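Local coordinates for protein polysialic acid O-acetyltransferase (Escherichia coli, PDB 3JQY) that transfers acetyl groups from acetyl-CoA to the 7- or 9-hydroxyls of capsular polysialic acid, acting on long polymers and assembling as homotrimers, at residues L64-E67 with D68-C72; V86-H89 with K90-I94; V106-G109 with R110-I114; I164-S167 with S168-V172. One frame throughout, in Å; residues are numbered along the deposited sequence.

Interaction 1. Residues L64-E67 with D68-C72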
loop_
_atom_site.group_PDB
_atom_site.type_symbol
_atom_site.label_atom_id
_atom_site.label_comp_id
_atom_site.label_asym_id
_atom_site.label_seq_id
_atom_site.Cartn_x
_atom_site.Cartn_y
_atom_site.Cartn_z
ATOM N N LEU B 64 -5.502 -16.802 26.004
ATOM C CA LEU B 64 -6.034 -16.886 24.646
ATOM C C LEU B 64 -7.212 -17.849 24.654
ATOM O O LEU B 64 -7.076 -18.995 25.089
ATOM C CB LEU B 64 -4.971 -17.390 23.674
ATOM C CG LEU B 64 -5.450 -17.755 22.264
ATOM C CD1 LEU B 64 -6.069 -16.547 21.584
ATOM C CD2 LEU B 64 -4.314 -18.324 21.425
ATOM N N ILE B 65 -8.357 -17.373 24.177
ATOM C CA ILE B 65 -9.560 -18.187 24.062
ATOM C C ILE B 65 -10.007 -18.185 22.610
ATOM O O ILE B 65 -10.246 -17.123 22.030
ATOM C CB ILE B 65 -10.722 -17.590 24.873
ATOM C CG1 ILE B 65 -10.397 -17.581 26.363
ATOM C CG2 ILE B 65 -12.027 -18.361 24.591
ATOM C CD1 ILE B 65 -11.319 -16.684 27.161
ATOM N N ILE B 66 -10.112 -19.366 22.015
ATOM C CA ILE B 66 -10.656 -19.471 20.667
ATOM C C ILE B 66 -11.812 -20.457 20.710
ATOM O O ILE B 66 -11.640 -21.600 21.125
ATOM C CB ILE B 66 -9.600 -19.970 19.663
ATOM C CG1 ILE B 66 -8.352 -19.085 19.701
ATOM C CG2 ILE B 66 -10.199 -20.032 18.251
ATOM C CD1 ILE B 66 -7.286 -19.476 18.701
ATOM N N GLU B 67 -12.991 -20.017 20.282
ATOM C CA GLU B 67 -14.198 -20.819 20.467
ATOM C C GLU B 67 -14.392 -21.891 19.391
ATOM O O GLU B 67 -13.632 -21.965 18.425
ATOM C CB GLU B 67 -15.424 -19.908 20.586
ATOM C CG GLU B 67 -15.295 -18.906 21.741
ATOM C CD GLU B 67 -16.550 -18.088 21.973
ATOM O OE1 GLU B 67 -17.504 -18.209 21.174
ATOM O OE2 GLU B 67 -16.584 -17.327 22.972
ATOM N N ASP B 68 -15.398 -22.739 19.595
ATOM C CA ASP B 68 -15.742 -23.779 18.629
ATOM C C ASP B 68 -16.041 -23.153 17.267
ATOM O O ASP B 68 -16.539 -22.022 17.183
ATOM C CB ASP B 68 -16.984 -24.546 19.092
ATOM C CG ASP B 68 -16.691 -25.577 20.178
ATOM O OD1 ASP B 68 -15.508 -25.854 20.474
ATOM O OD2 ASP B 68 -17.667 -26.129 20.734
ATOM N N ASP B 69 -15.734 -23.902 16.211
ATOM C CA ASP B 69 -16.112 -23.556 14.843
ATOM C C ASP B 69 -15.463 -22.293 14.291
ATOM O O ASP B 69 -15.926 -21.733 13.301
ATOM C CB ASP B 69 -17.632 -23.483 14.712
ATOM C CG ASP B 69 -18.294 -24.816 15.003
ATOM O OD1 ASP B 69 -17.673 -25.854 14.703
ATOM O OD2 ASP B 69 -19.420 -24.824 15.537
ATOM N N VAL B 70 -14.379 -21.864 14.923
ATOM C CA VAL B 70 -13.563 -20.811 14.359
ATOM C C VAL B 70 -12.614 -21.442 13.338
ATOM O O VAL B 70 -12.145 -22.566 13.525
ATOM C CB VAL B 70 -12.784 -20.083 15.471
ATOM C CG1 VAL B 70 -11.844 -19.032 14.876
ATOM C CG2 VAL B 70 -13.758 -19.450 16.453
ATOM N N GLU B 71 -12.362 -20.739 12.239
ATOM C CA GLU B 71 -11.355 -21.169 11.288
ATOM C C GLU B 71 -10.135 -20.267 11.421
ATOM O O GLU B 71 -10.217 -19.073 11.150
ATOM C CB GLU B 71 -11.906 -21.068 9.865
ATOM C CG GLU B 71 -10.859 -21.224 8.775
ATOM C CD GLU B 71 -11.411 -20.872 7.401
ATOM O OE1 GLU B 71 -10.969 -19.856 6.818
ATOM O OE2 GLU B 71 -12.294 -21.605 6.909
ATOM N N CYS B 72 -9.019 -20.834 11.865
ATOM C CA CYS B 72 -7.763 -20.104 11.957
ATOM C C CYS B 72 -6.814 -20.673 10.927
ATOM O O CYS B 72 -6.516 -21.866 10.954
ATOM C CB CYS B 72 -7.137 -20.277 13.338
ATOM S SG CYS B 72 -8.159 -19.694 14.687
#
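Glu67 and Asp68 start a type II beta turn that runs on to Val70, and the side chains of Ile66, Val70 and Cys72 meet on its inner side. On the outer surface, the Glu67 carboxylate is held by two partners in the following coil, through a salt bridge from OE2 to Arg87 NH2 and a hydrogen bond from Lys90 N to OE1. Asp68 directs its side chain out of the turn, where OD1 accepts a hydrogen bond from the backbone N of Asp46, in the preceding coil. Asp69 follows with a phi of 65°, the positive value that a type II turn has at its third position, and its side chain stays on the outer surface. Val70 swings back inward. Its CG2 comes to 3.2 Å from Glu67 O, an apolar methyl set against a carbonyl oxygen, while CB faces Ile66 CG2 at 3.8 Å and CG1 lies beside the same methyl. The two branched side chains cross at about a right angle. With CG1 of Val70 anti to its backbone N (chi1 176°), both of its methyls are put to use, one toward the isoleucine and one toward the carbonyl. This is a corner of the left-handed beta-helix: strand 63-66 on one flat face ends here, and strand 71-80 opens the next face, with the apolar groups pointing into the prism. Cys72 is the last to turn inward, its SG 4.1 Å from Ile66 CD1 and equally near Ile66 CG2, so the two branches of one isoleucine span both Val70 and Cys72.

Interaction 2. Residues V86-H89 with K90-I94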
loop_
_atom_site.group_PDB
_atom_site.type_symbol
_atom_site.label_atom_id
_atom_site.label_comp_id
_atom_site.label_asym_id
_atom_site.label_seq_id
_atom_site.Cartn_x
_atom_site.Cartn_y
_atom_site.Cartn_z
ATOM N N VAL B 86 -6.935 -12.353 24.742
ATOM C CA VAL B 86 -7.416 -12.404 23.364
ATOM C C VAL B 86 -8.538 -13.438 23.295
ATOM O O VAL B 86 -8.364 -14.585 23.721
ATOM C CB VAL B 86 -6.294 -12.794 22.372
ATOM C CG1 VAL B 86 -6.839 -12.933 20.947
ATOM C CG2 VAL B 86 -5.159 -11.767 22.408
ATOM N N ARG B 87 -9.692 -13.028 22.775
ATOM C CA ARG B 87 -10.815 -13.943 22.642
ATOM C C ARG B 87 -11.381 -13.868 21.242
ATOM O O ARG B 87 -11.744 -12.785 20.761
ATOM C CB ARG B 87 -11.923 -13.628 23.646
ATOM C CG ARG B 87 -13.133 -14.551 23.524
ATOM C CD ARG B 87 -14.238 -14.161 24.519
ATOM N NE ARG B 87 -15.413 -15.030 24.403
ATOM C CZ ARG B 87 -16.525 -14.895 25.122
ATOM N NH1 ARG B 87 -16.627 -13.919 26.017
ATOM N NH2 ARG B 87 -17.542 -15.734 24.945
ATOM N N ILE B 88 -11.452 -15.021 20.593
ATOM C CA ILE B 88 -11.990 -15.104 19.247
ATOM C C ILE B 88 -13.285 -15.908 19.284
ATOM O O ILE B 88 -13.279 -17.094 19.598
ATOM C CB ILE B 88 -10.974 -15.736 18.291
ATOM C CG1 ILE B 88 -9.677 -14.918 18.290
ATOM C CG2 ILE B 88 -11.552 -15.842 16.883
ATOM C CD1 ILE B 88 -8.600 -15.458 17.376
ATOM N N HIS B 89 -14.393 -15.245 18.971
ATOM C CA HIS B 89 -15.723 -15.842 19.130
ATOM C C HIS B 89 -16.090 -16.832 18.024
ATOM O O HIS B 89 -15.526 -16.805 16.932
ATOM C CB HIS B 89 -16.792 -14.750 19.191
ATOM C CG HIS B 89 -16.870 -14.033 20.505
ATOM N ND1 HIS B 89 -15.902 -13.153 20.936
ATOM C CD2 HIS B 89 -17.826 -14.040 21.466
ATOM C CE1 HIS B 89 -16.248 -12.660 22.112
ATOM N NE2 HIS B 89 -17.411 -13.184 22.456
ATOM N N LYS B 90 -17.069 -17.685 18.318
ATOM C CA LYS B 90 -17.453 -18.784 17.431
ATOM C C LYS B 90 -17.808 -18.370 16.009
ATOM O O LYS B 90 -18.321 -17.272 15.768
ATOM C CB LYS B 90 -18.626 -19.560 18.044
ATOM C CG LYS B 90 -19.812 -18.682 18.393
ATOM C CD LYS B 90 -21.079 -19.508 18.632
ATOM C CE LYS B 90 -20.924 -20.466 19.802
ATOM N NZ LYS B 90 -22.171 -21.261 20.039
ATOM N N ASN B 91 -17.505 -19.265 15.072
ATOM C CA ASN B 91 -17.910 -19.145 13.674
ATOM C C ASN B 91 -17.228 -18.019 12.906
ATOM O O ASN B 91 -17.645 -17.667 11.807
ATOM C CB ASN B 91 -19.426 -19.039 13.566
ATOM C CG ASN B 91 -20.116 -20.334 13.934
ATOM O OD1 ASN B 91 -19.957 -21.342 13.250
ATOM N ND2 ASN B 91 -20.874 -20.316 15.023
ATOM N N SER B 92 -16.176 -17.459 13.480
ATOM C CA SER B 92 -15.384 -16.448 12.794
ATOM C C SER B 92 -14.314 -17.120 11.939
ATOM O O SER B 92 -14.044 -18.311 12.087
ATOM C CB SER B 92 -14.731 -15.504 13.805
ATOM O OG SER B 92 -13.963 -16.233 14.748
ATOM N N LYS B 93 -13.700 -16.351 11.049
ATOM C CA LYS B 93 -12.634 -16.869 10.205
ATOM C C LYS B 93 -11.492 -15.876 10.265
ATOM O O LYS B 93 -11.685 -14.696 9.974
ATOM C CB LYS B 93 -13.107 -17.008 8.758
ATOM C CG LYS B 93 -14.306 -17.931 8.582
ATOM C CD LYS B 93 -14.565 -18.176 7.105
ATOM C CE LYS B 93 -15.762 -19.081 6.893
ATOM N NZ LYS B 93 -15.972 -19.350 5.442
ATOM N N ILE B 94 -10.306 -16.342 10.642
ATOM C CA ILE B 94 -9.207 -15.413 10.892
ATOM C C ILE B 94 -7.870 -15.894 10.341
ATOM O O ILE B 94 -7.585 -17.099 10.283
ATOM C CB ILE B 94 -9.078 -15.098 12.397
ATOM C CG1 ILE B 94 -8.039 -13.996 12.625
ATOM C CG2 ILE B 94 -8.740 -16.355 13.171
ATOM C CD1 ILE B 94 -8.171 -13.289 13.951
#
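Ile88 and His89 meet Ser92 and Ile94 across a tight local corner, where strand 85-88 on one face of the left-handed beta-helix gives way to strand 93-95 on the next. The bend is a type II beta turn from His89 to Ser92, with Asn91 taking the positive phi (69°). Inside it, apolar and polar contacts lie next to each other. Ile88 projects CD1 inward to 4.1 Å from Ile94 CD1, the two side chains running at a slant to each other. Its other branch, CG2, sits 3.2 Å from Ser92 OG. That hydroxyl also donates a hydrogen bond of 2.7 Å to His89 O, approaching nearly in line with the carbonyl bond (C=O...donor angle 166°). A chi1 of 55° places OG between the backbone N and carbonyl carbon of Ser92, from where it can reach back over the turn. Ser92 was modelled in two conformers, so both of these OG distances belong to the one described and need not be permanent. On the outer side, Lys90 leads away from the turn. The His89 ring folds back along its own strand and lies face to face with the guanidinium of Arg87, His89 NE2 sitting 3.2 Å above the guanidinium plane, over its centre; Arg87 NH2 is salt-bridged to Glu67. His89 ND1 is hydrogen-bonded to Ile108 O, a link to the next coil that fixes the rotation of the ring. In the conformer described, the inward hydroxyl of Ser92 takes the place of a backbone donor for His89 O.

Interaction 3. Residues V106-G109 with R110-I114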
loop_
_atom_site.group_PDB
_atom_site.type_symbol
_atom_site.label_atom_id
_atom_site.label_comp_id
_atom_site.label_asym_id
_atom_site.label_seq_id
_atom_site.Cartn_x
_atom_site.Cartn_y
_atom_site.Cartn_z
ATOM N N VAL B 106 -7.796 -8.048 23.063
ATOM C CA VAL B 106 -8.183 -8.073 21.658
ATOM C C VAL B 106 -9.341 -9.048 21.565
ATOM O O VAL B 106 -9.217 -10.195 21.972
ATOM C CB VAL B 106 -7.029 -8.517 20.749
ATOM C CG1 VAL B 106 -7.490 -8.610 19.295
ATOM C CG2 VAL B 106 -5.853 -7.536 20.871
ATOM N N ILE B 107 -10.471 -8.571 21.059
ATOM C CA ILE B 107 -11.679 -9.381 20.966
ATOM C C ILE B 107 -12.207 -9.347 19.544
ATOM O O ILE B 107 -12.299 -8.286 18.940
ATOM C CB ILE B 107 -12.796 -8.858 21.899
ATOM C CG1 ILE B 107 -12.271 -8.646 23.322
ATOM C CG2 ILE B 107 -14.000 -9.802 21.876
ATOM C CD1 ILE B 107 -11.639 -9.868 23.938
ATOM N N ILE B 108 -12.550 -10.516 19.018
ATOM C CA ILE B 108 -13.111 -10.623 17.680
ATOM C C ILE B 108 -14.446 -11.360 17.764
ATOM O O ILE B 108 -14.510 -12.483 18.252
ATOM C CB ILE B 108 -12.142 -11.359 16.761
ATOM C CG1 ILE B 108 -10.822 -10.573 16.675
ATOM C CG2 ILE B 108 -12.765 -11.563 15.381
ATOM C CD1 ILE B 108 -9.736 -11.268 15.894
ATOM N N GLY B 109 -15.511 -10.710 17.306
ATOM C CA GLY B 109 -16.864 -11.204 17.505
ATOM C C GLY B 109 -17.274 -12.369 16.618
ATOM O O GLY B 109 -16.510 -12.835 15.777
ATOM N N ARG B 110 -18.510 -12.821 16.805
ATOM C CA ARG B 110 -19.043 -13.982 16.100
ATOM C C ARG B 110 -19.270 -13.742 14.613
ATOM O O ARG B 110 -19.703 -12.660 14.209
ATOM C CB ARG B 110 -20.376 -14.398 16.738
ATOM C CG ARG B 110 -20.250 -14.818 18.181
ATOM C CD ARG B 110 -21.567 -15.380 18.707
ATOM N NE ARG B 110 -22.515 -14.327 19.053
ATOM C CZ ARG B 110 -22.618 -13.784 20.263
ATOM N NH1 ARG B 110 -21.829 -14.194 21.248
ATOM N NH2 ARG B 110 -23.513 -12.830 20.491
ATOM N N ARG B 111 -18.992 -14.768 13.811
ATOM C CA ARG B 111 -19.289 -14.750 12.381
ATOM C C ARG B 111 -18.563 -13.638 11.633
ATOM O O ARG B 111 -19.001 -13.206 10.571
ATOM C CB ARG B 111 -20.802 -14.640 12.143
ATOM C CG ARG B 111 -21.610 -15.755 12.813
ATOM C CD ARG B 111 -23.108 -15.495 12.733
ATOM N NE ARG B 111 -23.475 -14.204 13.317
ATOM C CZ ARG B 111 -23.817 -14.016 14.587
ATOM N NH1 ARG B 111 -23.849 -15.037 15.440
ATOM N NH2 ARG B 111 -24.126 -12.799 15.011
ATOM N N THR B 112 -17.450 -13.180 12.186
ATOM C CA THR B 112 -16.651 -12.167 11.516
ATOM C C THR B 112 -15.590 -12.850 10.652
ATOM O O THR B 112 -15.004 -13.853 11.059
ATOM C CB THR B 112 -16.007 -11.224 12.549
ATOM O OG1 THR B 112 -16.982 -10.256 12.970
ATOM C CG2 THR B 112 -14.786 -10.518 11.971
ATOM N N THR B 113 -15.365 -12.326 9.451
ATOM C CA THR B 113 -14.350 -12.880 8.560
ATOM C C THR B 113 -13.209 -11.898 8.371
ATOM O O THR B 113 -13.430 -10.697 8.225
ATOM C CB THR B 113 -14.939 -13.287 7.194
ATOM O OG1 THR B 113 -15.465 -12.133 6.520
ATOM C CG2 THR B 113 -16.059 -14.291 7.404
ATOM N N ILE B 114 -11.987 -12.418 8.398
ATOM C CA ILE B 114 -10.802 -11.573 8.337
ATOM C C ILE B 114 -9.823 -12.137 7.319
ATOM O O ILE B 114 -9.432 -13.307 7.390
ATOM C CB ILE B 114 -10.119 -11.479 9.713
ATOM C CG1 ILE B 114 -11.046 -10.774 10.717
ATOM C CG2 ILE B 114 -8.773 -10.789 9.587
ATOM C CD1 ILE B 114 -10.636 -10.936 12.178
#
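From Gly109 to Thr112 the backbone makes a type II beta turn, Arg111 taking the left-handed conformation (phi 61°) at its third position, and this brings Thr112 and Ile114 back toward Ile108. Ile108 and Ile114 reach toward each other tip to tip, CD1 to CD1 at 3.8 Å, and Ile114 CD1 also lies 3.9 Å from Ile108 CG2. Thr112 crosses Ile108 at about a right angle, presenting its methyl CG2 to Ile108 CG2 at 4.1 Å. A chi1 of -80° turns that methyl inward and keeps OG1 beside the backbone N, where it is hydrogen-bonded to Gly130 O and Cys133 N. Thr112 OG1 is 3.8 Å from Gly109 O, too far for a bond, and this buried carbonyl oxygen has no polar partner in the model; Thr112 CB covers it at 3.6 Å. Outside the bend, Arg111 sets one face of its guanidinium over Arg110 CB and pairs through NE with Asp132. The corner belongs to a coil of the left-handed beta-helix: strand 105-108 lies between strands 85-88 and 126-129, strand 113-114 pairs in parallel with strand 134-135, and Ile94 of strand 93-95 packs against both Ile108 and Ile114.

Interaction 4. Residues I164-S167 with S168-V172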
loop_
_atom_site.group_PDB
_atom_site.type_symbol
_atom_site.label_atom_id
_atom_site.label_comp_id
_atom_site.label_asym_id
_atom_site.label_seq_id
_atom_site.Cartn_x
_atom_site.Cartn_y
_atom_site.Cartn_z
ATOM N N ILE B 164 -9.043 0.877 19.705
ATOM C CA ILE B 164 -9.758 0.850 18.435
ATOM C C ILE B 164 -10.994 -0.020 18.606
ATOM O O ILE B 164 -10.914 -1.126 19.128
ATOM C CB ILE B 164 -8.882 0.284 17.291
ATOM C CG1 ILE B 164 -7.736 1.251 16.996
ATOM C CG2 ILE B 164 -9.717 0.078 16.043
ATOM C CD1 ILE B 164 -6.604 0.661 16.184
ATOM N N ILE B 165 -12.138 0.489 18.177
ATOM C CA ILE B 165 -13.402 -0.215 18.368
ATOM C C ILE B 165 -14.165 -0.271 17.058
ATOM O O ILE B 165 -14.697 0.737 16.593
ATOM C CB ILE B 165 -14.280 0.466 19.447
ATOM C CG1 ILE B 165 -13.497 0.638 20.748
ATOM C CG2 ILE B 165 -15.547 -0.344 19.694
ATOM C CD1 ILE B 165 -12.948 -0.651 21.319
ATOM N N ILE B 166 -14.184 -1.446 16.444
ATOM C CA ILE B 166 -14.980 -1.658 15.246
ATOM C C ILE B 166 -16.303 -2.298 15.654
ATOM O O ILE B 166 -16.330 -3.400 16.185
ATOM C CB ILE B 166 -14.234 -2.542 14.230
ATOM C CG1 ILE B 166 -12.863 -1.931 13.916
ATOM C CG2 ILE B 166 -15.071 -2.736 12.965
ATOM C CD1 ILE B 166 -11.979 -2.801 13.069
ATOM N N SER B 167 -17.400 -1.580 15.430
ATOM C CA SER B 167 -18.714 -2.078 15.826
ATOM C C SER B 167 -19.120 -3.307 15.024
ATOM O O SER B 167 -18.468 -3.671 14.048
ATOM C CB SER B 167 -19.774 -0.986 15.675
ATOM O OG SER B 167 -19.547 0.070 16.594
ATOM N N SER B 168 -20.218 -3.933 15.430
ATOM C CA SER B 168 -20.754 -5.052 14.672
ATOM C C SER B 168 -21.183 -4.602 13.285
ATOM O O SER B 168 -21.608 -3.464 13.085
ATOM C CB SER B 168 -21.936 -5.689 15.412
ATOM O OG SER B 168 -21.499 -6.302 16.616
ATOM N N TYR B 169 -21.061 -5.514 12.330
ATOM C CA TYR B 169 -21.554 -5.313 10.970
ATOM C C TYR B 169 -20.867 -4.138 10.266
ATOM O O TYR B 169 -21.519 -3.248 9.714
ATOM C CB TYR B 169 -23.088 -5.183 10.938
ATOM C CG TYR B 169 -23.658 -5.549 9.586
ATOM C CD1 TYR B 169 -23.515 -6.833 9.090
ATOM C CD2 TYR B 169 -24.306 -4.604 8.794
ATOM C CE1 TYR B 169 -24.008 -7.189 7.846
ATOM C CE2 TYR B 169 -24.820 -4.955 7.534
ATOM C CZ TYR B 169 -24.661 -6.251 7.074
ATOM O OH TYR B 169 -25.146 -6.624 5.837
ATOM N N VAL B 170 -19.540 -4.163 10.291
ATOM C CA VAL B 170 -18.727 -3.208 9.551
ATOM C C VAL B 170 -17.954 -3.916 8.445
ATOM O O VAL B 170 -17.443 -5.017 8.641
ATOM C CB VAL B 170 -17.746 -2.466 10.485
ATOM C CG1 VAL B 170 -16.730 -1.665 9.683
ATOM C CG2 VAL B 170 -18.529 -1.554 11.423
ATOM N N TRP B 171 -17.881 -3.276 7.280
ATOM C CA TRP B 171 -17.084 -3.770 6.164
ATOM C C TRP B 171 -15.822 -2.921 6.078
ATOM O O TRP B 171 -15.893 -1.719 5.782
ATOM C CB TRP B 171 -17.894 -3.692 4.866
ATOM C CG TRP B 171 -17.111 -3.959 3.592
ATOM C CD1 TRP B 171 -15.884 -4.540 3.483
ATOM C CD2 TRP B 171 -17.540 -3.672 2.253
ATOM N NE1 TRP B 171 -15.509 -4.624 2.156
ATOM C CE2 TRP B 171 -16.514 -4.101 1.382
ATOM C CE3 TRP B 171 -18.688 -3.090 1.709
ATOM C CZ2 TRP B 171 -16.600 -3.953 -0.002
ATOM C CZ3 TRP B 171 -18.776 -2.955 0.331
ATOM C CH2 TRP B 171 -17.738 -3.382 -0.507
ATOM N N VAL B 172 -14.674 -3.517 6.398
ATOM C CA VAL B 172 -13.407 -2.818 6.225
ATOM C C VAL B 172 -12.746 -3.335 4.948
ATOM O O VAL B 172 -12.492 -4.528 4.797
ATOM C CB VAL B 172 -12.462 -2.962 7.430
ATOM C CG1 VAL B 172 -11.173 -2.167 7.189
ATOM C CG2 VAL B 172 -13.140 -2.463 8.710
#
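Ile166 and Val170 pack across a corner of the left-handed beta-helix, the fold of the hexapeptide-repeat transferases, where strand 164-166 passes into strand 171-172. In Ile166 a chi1 of -55° places CG2 opposite the backbone N, where it meets Val170. The backbone points Val170 CB toward Ile166 CG2 (3.7 Å), and with chi1 at 170° Val170 CG1 lies against the same methyl (3.8 Å), leaving CG2 of the valine facing the turn. The side chains cross at about a right angle. Ile166 was built in two conformers, and these distances apply to one of them. Tyr169 takes a positive phi (62°) at the bend and sends its ring outward; there it stacks with the rings of Trp220 and Tyr238, and its OH is hydrogen-bonded to Trp220 O. Ser168 also points away from the turn, its OG hydrogen-bonded to His131 N, while Ser167 OG makes a weak hydrogen bond to Val184 O in the next coil. Trp171, likewise directed away from strand 164-166, meets His147 of a second subunit edge to face; by similarity that histidine belongs to an acetyl-CoA site. Inside the corner, Ser167 O is buried without a polar partner in the model, and the closest Val170 atom to it is CG2, 3.4 Å away.

Overall arrangement
The four contacts are the same corner of the beta-helix in four coils, the first three successive, and their first strands all belong to one parallel sheet. Interactions 1, 2 and 3 have centres about 5 Å apart from one to the next, and are joined by probable backbone hydrogen bonds: Glu71 O to Ile94 N and Lys93 N to Thr112 O, both 2.8 Å. Strand 126-129 separates interaction 3 from interaction 4, so their centres are about 10 Å apart; those of interactions 1 and 4 are about 19 Å apart. Interactions 1 to 3 are distant from the acetyl-CoA site; the Ile166 side chain is about 12 Å from that of Lys180, an acetyl-CoA-binding residue by similarity.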